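Local coordinates for protein beta-glucuronidase (PDB 6U7J) that hydrolyses beta-D-glucuronides as a family 2 glycoside hydrolase and probably takes part in reactivating estrogens from their glucuronides in the gut, at residues B[38-43]-B[74-79]; B[59-64]-B[143-148]. All coordinates share one frame; numbering follows the deposited sequence.

Contact 1. Residues B[38-43]-B[74-79]; sequences QGFEEK and VGWVWY
Phe40 meets two indoles at once, those of Trp76 and Trp78, and the three rings form an aromatic cluster that pins the short helix 38-41 onto strand 76-85 of the beta-sandwich in the family 2 sugar-binding domain. The two encounters differ in which group supplies the edge. Toward Trp76, Phe40 is the edge: its CE2 stands 3.6 Å from Trp76 CD2, over the centre of the indole, and the six-membered rings are turned 75° apart in a T-shaped pair. Toward Trp78 the roles reverse, because the CZ2-CH2 border of that indole rises over one face of Phe40, displaced toward the rim, with the planes at 67°. Here Phe40 CE1 and Trp78 CH2 approach to 3.5 Å. Both tryptophans hold CG anti to the carbonyl carbon (chi1 -67° in each), and being two residues apart on a strand they project from the same face in like fashion.

Trp78 also lies against the helix backbone. Its CZ2 is 3.5 Å from Gly39 C, a closeness possible because Gly39 carries no side chain on the flank turned to the indole. Water 1 ties the same two parts together: it sits in the indole plane and accepts from Trp78 NE1 at 3.1 Å and from Phe40 N.

Farther out, Ala142, Val106 and Tyr108 of the sheet pack on Phe40, while Trp44 makes an edge-to-face pair with Trp78. Asp33 OD1 receives Gly39 N and, weakly, Trp78 NE1. The helix closes in a Schellman motif, Lys43 having positive phi; within the turn before it Glu42 N bonds Gln38 O at 2.8 Å. Along its outer side, Gln38 NE2 donates to Glu42 OE2 at 3.0 Å, the oxygen being met from above the carboxylate plane.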
# COMPACT_ATOMS: atom_id res chain seq x y z
N GLN B 38 4.78 -42.04 5.05
CA GLN B 38 4.72 -42.85 3.83
C GLN B 38 6.11 -43.23 3.34
O GLN B 38 6.36 -44.40 3.00
CB GLN B 38 3.96 -42.12 2.73
CG GLN B 38 4.02 -42.85 1.40
CD GLN B 38 3.21 -42.16 0.32
OE1 GLN B 38 2.98 -40.95 0.39
NE2 GLN B 38 2.76 -42.92 -0.67
N GLY B 39 7.03 -42.27 3.30
CA GLY B 39 8.37 -42.56 2.81
C GLY B 39 9.08 -43.66 3.59
O GLY B 39 9.77 -44.50 3.00
N PHE B 40 8.94 -43.65 4.92
CA PHE B 40 9.56 -44.70 5.72
C PHE B 40 8.85 -46.02 5.50
O PHE B 40 9.50 -47.07 5.38
CB PHE B 40 9.52 -44.34 7.21
CG PHE B 40 10.27 -43.09 7.56
CD1 PHE B 40 11.59 -42.93 7.20
CD2 PHE B 40 9.65 -42.07 8.27
CE1 PHE B 40 12.29 -41.77 7.53
CE2 PHE B 40 10.33 -40.90 8.61
CZ PHE B 40 11.65 -40.75 8.23
N GLU B 41 7.52 -46.00 5.43
CA GLU B 41 6.76 -47.23 5.31
C GLU B 41 7.00 -47.88 3.95
O GLU B 41 7.11 -49.11 3.86
CB GLU B 41 5.28 -46.95 5.53
CG GLU B 41 4.94 -46.73 7.00
CD GLU B 41 3.46 -46.92 7.32
OE1 GLU B 41 2.71 -47.40 6.44
OE2 GLU B 41 3.06 -46.60 8.46
N GLU B 42 7.09 -47.08 2.90
CA GLU B 42 7.33 -47.60 1.56
C GLU B 42 8.81 -47.67 1.23
O GLU B 42 9.17 -48.00 0.09
CB GLU B 42 6.58 -46.74 0.54
CG GLU B 42 5.09 -46.73 0.84
CD GLU B 42 4.26 -46.06 -0.25
OE1 GLU B 42 4.83 -45.68 -1.29
OE2 GLU B 42 3.04 -45.88 -0.03
N LYS B 43 9.67 -47.35 2.21
CA LYS B 43 11.12 -47.44 2.08
C LYS B 43 11.60 -46.75 0.82
O LYS B 43 12.37 -47.30 0.02
CB LYS B 43 11.57 -48.91 2.15
CG LYS B 43 11.06 -49.56 3.43
CD LYS B 43 12.01 -50.59 4.03
CE LYS B 43 11.22 -51.60 4.85
NZ LYS B 43 12.09 -52.43 5.76
N VAL B 74 2.18 -31.17 7.31
CA VAL B 74 2.54 -31.69 8.63
C VAL B 74 3.17 -33.07 8.44
O VAL B 74 2.53 -33.98 7.89
CB VAL B 74 1.34 -31.74 9.57
CG1 VAL B 74 1.71 -32.49 10.85
CG2 VAL B 74 0.86 -30.32 9.91
N GLY B 75 4.40 -33.23 8.90
CA GLY B 75 5.08 -34.52 8.78
C GLY B 75 6.44 -34.47 8.11
O GLY B 75 7.26 -33.59 8.40
N TRP B 76 6.68 -35.40 7.19
CA TRP B 76 8.00 -35.62 6.61
C TRP B 76 8.01 -35.32 5.12
O TRP B 76 7.03 -35.54 4.41
CB TRP B 76 8.47 -37.07 6.82
CG TRP B 76 8.74 -37.38 8.27
CD1 TRP B 76 7.82 -37.76 9.21
CD2 TRP B 76 10.00 -37.32 8.94
NE1 TRP B 76 8.44 -37.93 10.43
CE2 TRP B 76 9.77 -37.67 10.28
CE3 TRP B 76 11.29 -36.99 8.53
CZ2 TRP B 76 10.81 -37.72 11.23
CZ3 TRP B 76 12.32 -37.02 9.47
CH2 TRP B 76 12.06 -37.39 10.81
N VAL B 77 9.16 -34.84 4.65
CA VAL B 77 9.43 -34.68 3.23
C VAL B 77 10.78 -35.32 2.93
O VAL B 77 11.55 -35.65 3.84
CB VAL B 77 9.42 -33.20 2.79
CG1 VAL B 77 8.08 -32.56 3.14
CG2 VAL B 77 10.58 -32.42 3.45
N TRP B 78 11.07 -35.47 1.64
CA TRP B 78 12.22 -36.23 1.16
C TRP B 78 13.00 -35.40 0.16
O TRP B 78 12.45 -34.94 -0.85
CB TRP B 78 11.75 -37.55 0.53
CG TRP B 78 11.17 -38.43 1.57
CD1 TRP B 78 9.89 -38.40 2.06
CD2 TRP B 78 11.85 -39.45 2.30
NE1 TRP B 78 9.74 -39.35 3.04
CE2 TRP B 78 10.93 -40.01 3.21
CE3 TRP B 78 13.17 -39.94 2.28
CZ2 TRP B 78 11.27 -41.04 4.09
CZ3 TRP B 78 13.50 -40.97 3.14
CH2 TRP B 78 12.56 -41.52 4.03
N TYR B 79 14.28 -35.20 0.44
CA TYR B 79 15.22 -34.56 -0.47
C TYR B 79 16.20 -35.59 -0.99
O TYR B 79 16.55 -36.54 -0.28
CB TYR B 79 16.04 -33.48 0.23
CG TYR B 79 15.35 -32.19 0.63
CD1 TYR B 79 15.65 -31.01 -0.04
CD2 TYR B 79 14.46 -32.14 1.70
CE1 TYR B 79 15.06 -29.81 0.32
CE2 TYR B 79 13.87 -30.93 2.07
CZ TYR B 79 14.17 -29.77 1.37
OH TYR B 79 13.61 -28.56 1.72
O HOH W 1 8.23 -40.64 5.41

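Contact 2. Residues B[59-64]-B[143-148]; sequences SSYNDI and VGNILE
Tyr61 reaches across to Asn145 with its phenolic end alone, OH lying 3.2 Å from Asn145 ND2, and these two are the only residue pair within 4.5 Å between residues 59-64 and 143-148. The amide nitrogen comes at the edge of the tyrosine, near the ring plane, and ring and amide are inclined by 30°. With the nearest CA atoms, those of Tyr61 and Val143, 10.5 Å apart, it is the length of the tyrosine that spans the gap. Its CG is tucked between the backbone N and the carbonyl carbon (chi1 61°), which sends the ring toward the other segment.

The dense part of the contact surrounds the ring. Val77 and Tyr79 of strand 76-85, Met55 and Phe30 pack about it, and Asn62 OD1 stands 4.2 Å above the plane of the Tyr61 ring, over its centre. That oxygen is itself held by Ser182 N.

The place is one end of the jelly-roll-like beta-sandwich of the sugar-binding domain, where strand 135-144 runs out into the loop carrying Asn145. The side-chain amide of Asn145 is gripped at both ends: OD1 accepts from Gly75 N, and ND2 gives its firm hydrogen bond to His73 O.

Looser by contrast is the hydroxyl end, where two waters supplement the single direct approach. Water 2 hydrogen-bonds Tyr61 OH at 2.7 Å and donates to Val143 O at 3.0 Å, so the hydroxyl is coupled to the strand backbone although Val143 CG1 comes no nearer to the Tyr61 ring than 5.0 Å, at CE2. Water 3 accepts from Asn62 ND2 at 3.0 Å and only weakly from Asn145 ND2; Asn62 ND2 also has Arg71 O as a partner.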
# COMPACT_ATOMS: atom_id res chain seq x y z
N SER B 59 17.24 -23.41 1.95
CA SER B 59 15.94 -22.76 1.81
C SER B 59 14.92 -23.56 2.60
O SER B 59 15.10 -24.76 2.81
CB SER B 59 15.49 -22.68 0.33
OG SER B 59 14.24 -22.02 0.19
N SER B 60 13.88 -22.90 3.09
CA SER B 60 12.67 -23.60 3.48
C SER B 60 11.93 -24.04 2.22
O SER B 60 12.05 -23.42 1.16
CB SER B 60 11.77 -22.68 4.32
OG SER B 60 12.49 -22.03 5.38
N TYR B 61 11.16 -25.13 2.32
CA TYR B 61 10.35 -25.51 1.16
C TYR B 61 8.98 -24.84 1.11
O TYR B 61 8.30 -24.94 0.09
CB TYR B 61 10.15 -27.04 1.09
CG TYR B 61 9.43 -27.69 2.27
CD1 TYR B 61 8.05 -27.64 2.41
CD2 TYR B 61 10.16 -28.41 3.22
CE1 TYR B 61 7.42 -28.26 3.48
CE2 TYR B 61 9.54 -29.02 4.28
CZ TYR B 61 8.17 -28.95 4.41
OH TYR B 61 7.57 -29.59 5.48
N ASN B 62 8.58 -24.15 2.18
CA ASN B 62 7.17 -23.81 2.33
C ASN B 62 6.70 -22.70 1.39
O ASN B 62 5.54 -22.71 0.98
CB ASN B 62 6.87 -23.42 3.78
CG ASN B 62 7.38 -24.46 4.77
OD1 ASN B 62 8.56 -24.47 5.14
ND2 ASN B 62 6.48 -25.30 5.23
N ASP B 63 7.56 -21.75 1.02
CA ASP B 63 7.11 -20.63 0.19
C ASP B 63 7.62 -20.70 -1.25
O ASP B 63 7.50 -19.72 -2.00
CB ASP B 63 7.52 -19.30 0.83
CG ASP B 63 6.78 -19.02 2.12
OD1 ASP B 63 5.75 -19.70 2.38
OD2 ASP B 63 7.23 -18.12 2.87
N ILE B 64 8.17 -21.83 -1.67
CA ILE B 64 8.70 -21.96 -3.02
C ILE B 64 7.59 -22.24 -4.04
O ILE B 64 7.60 -21.69 -5.15
CB ILE B 64 9.77 -23.06 -3.05
CG1 ILE B 64 10.88 -22.73 -2.05
CG2 ILE B 64 10.32 -23.24 -4.46
CD1 ILE B 64 11.82 -21.65 -2.53
N VAL B 143 13.24 -35.11 6.03
CA VAL B 143 13.13 -33.88 6.82
C VAL B 143 11.74 -33.85 7.45
O VAL B 143 10.74 -33.88 6.72
CB VAL B 143 13.37 -32.63 5.96
CG1 VAL B 143 13.19 -31.33 6.77
CG2 VAL B 143 14.76 -32.67 5.30
N GLY B 144 11.68 -33.80 8.77
CA GLY B 144 10.41 -33.83 9.49
C GLY B 144 10.21 -32.57 10.31
O GLY B 144 11.16 -32.06 10.91
N ASN B 145 8.97 -32.07 10.34
CA ASN B 145 8.70 -30.78 10.97
C ASN B 145 7.82 -30.86 12.21
O ASN B 145 7.36 -29.82 12.70
CB ASN B 145 8.06 -29.83 9.95
CG ASN B 145 6.69 -30.27 9.50
OD1 ASN B 145 6.03 -31.09 10.15
ND2 ASN B 145 6.24 -29.73 8.37
N ILE B 146 7.56 -32.04 12.73
CA ILE B 146 6.66 -32.20 13.86
C ILE B 146 7.37 -31.81 15.15
O ILE B 146 8.53 -32.17 15.38
CB ILE B 146 6.13 -33.64 13.90
CG1 ILE B 146 5.18 -33.83 12.71
CG2 ILE B 146 5.42 -33.93 15.22
CD1 ILE B 146 4.76 -35.23 12.50
N LEU B 147 6.68 -31.05 15.99
CA LEU B 147 7.23 -30.65 17.28
C LEU B 147 6.38 -31.25 18.38
O LEU B 147 5.15 -31.21 18.31
CB LEU B 147 7.29 -29.13 17.42
CG LEU B 147 8.26 -28.39 16.50
CD1 LEU B 147 8.05 -26.88 16.64
CD2 LEU B 147 9.74 -28.79 16.78
N GLU B 148 7.04 -31.81 19.38
CA GLU B 148 6.39 -32.42 20.53
C GLU B 148 6.88 -31.73 21.80
O GLU B 148 7.69 -30.80 21.75
CB GLU B 148 6.67 -33.93 20.60
CG GLU B 148 6.06 -34.72 19.46
CD GLU B 148 4.59 -35.02 19.67
OE1 GLU B 148 3.89 -34.24 20.38
OE2 GLU B 148 4.12 -36.05 19.13
O HOH W 2 8.93 -31.51 6.85
O HOH W 3 6.77 -26.77 7.83

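How the contacts relate
The centres of the two contacts lie about 13 Å apart in the sugar-binding domain, and their segments alternate along the chain: 38-43, 59-64, 74-79, then 143-148. Strands 76-85 and 135-144 are antiparallel neighbours in one sheet, so the contacts join directly. Val77 N lies 2.8 Å from Val143 O, a probable hydrogen bond, and Trp76 CE3 packs 3.2 Å from Gly144 N. Alternation along strand 76-85 separates their surroundings: Trp76 and Trp78 face helix 38-41 in contact 1, whereas Val77 and Tyr79 point to the opposite side, against Tyr61 of contact 2. The same strand pair is thus covered on both faces, by the helix and by the loop after strand 59-60.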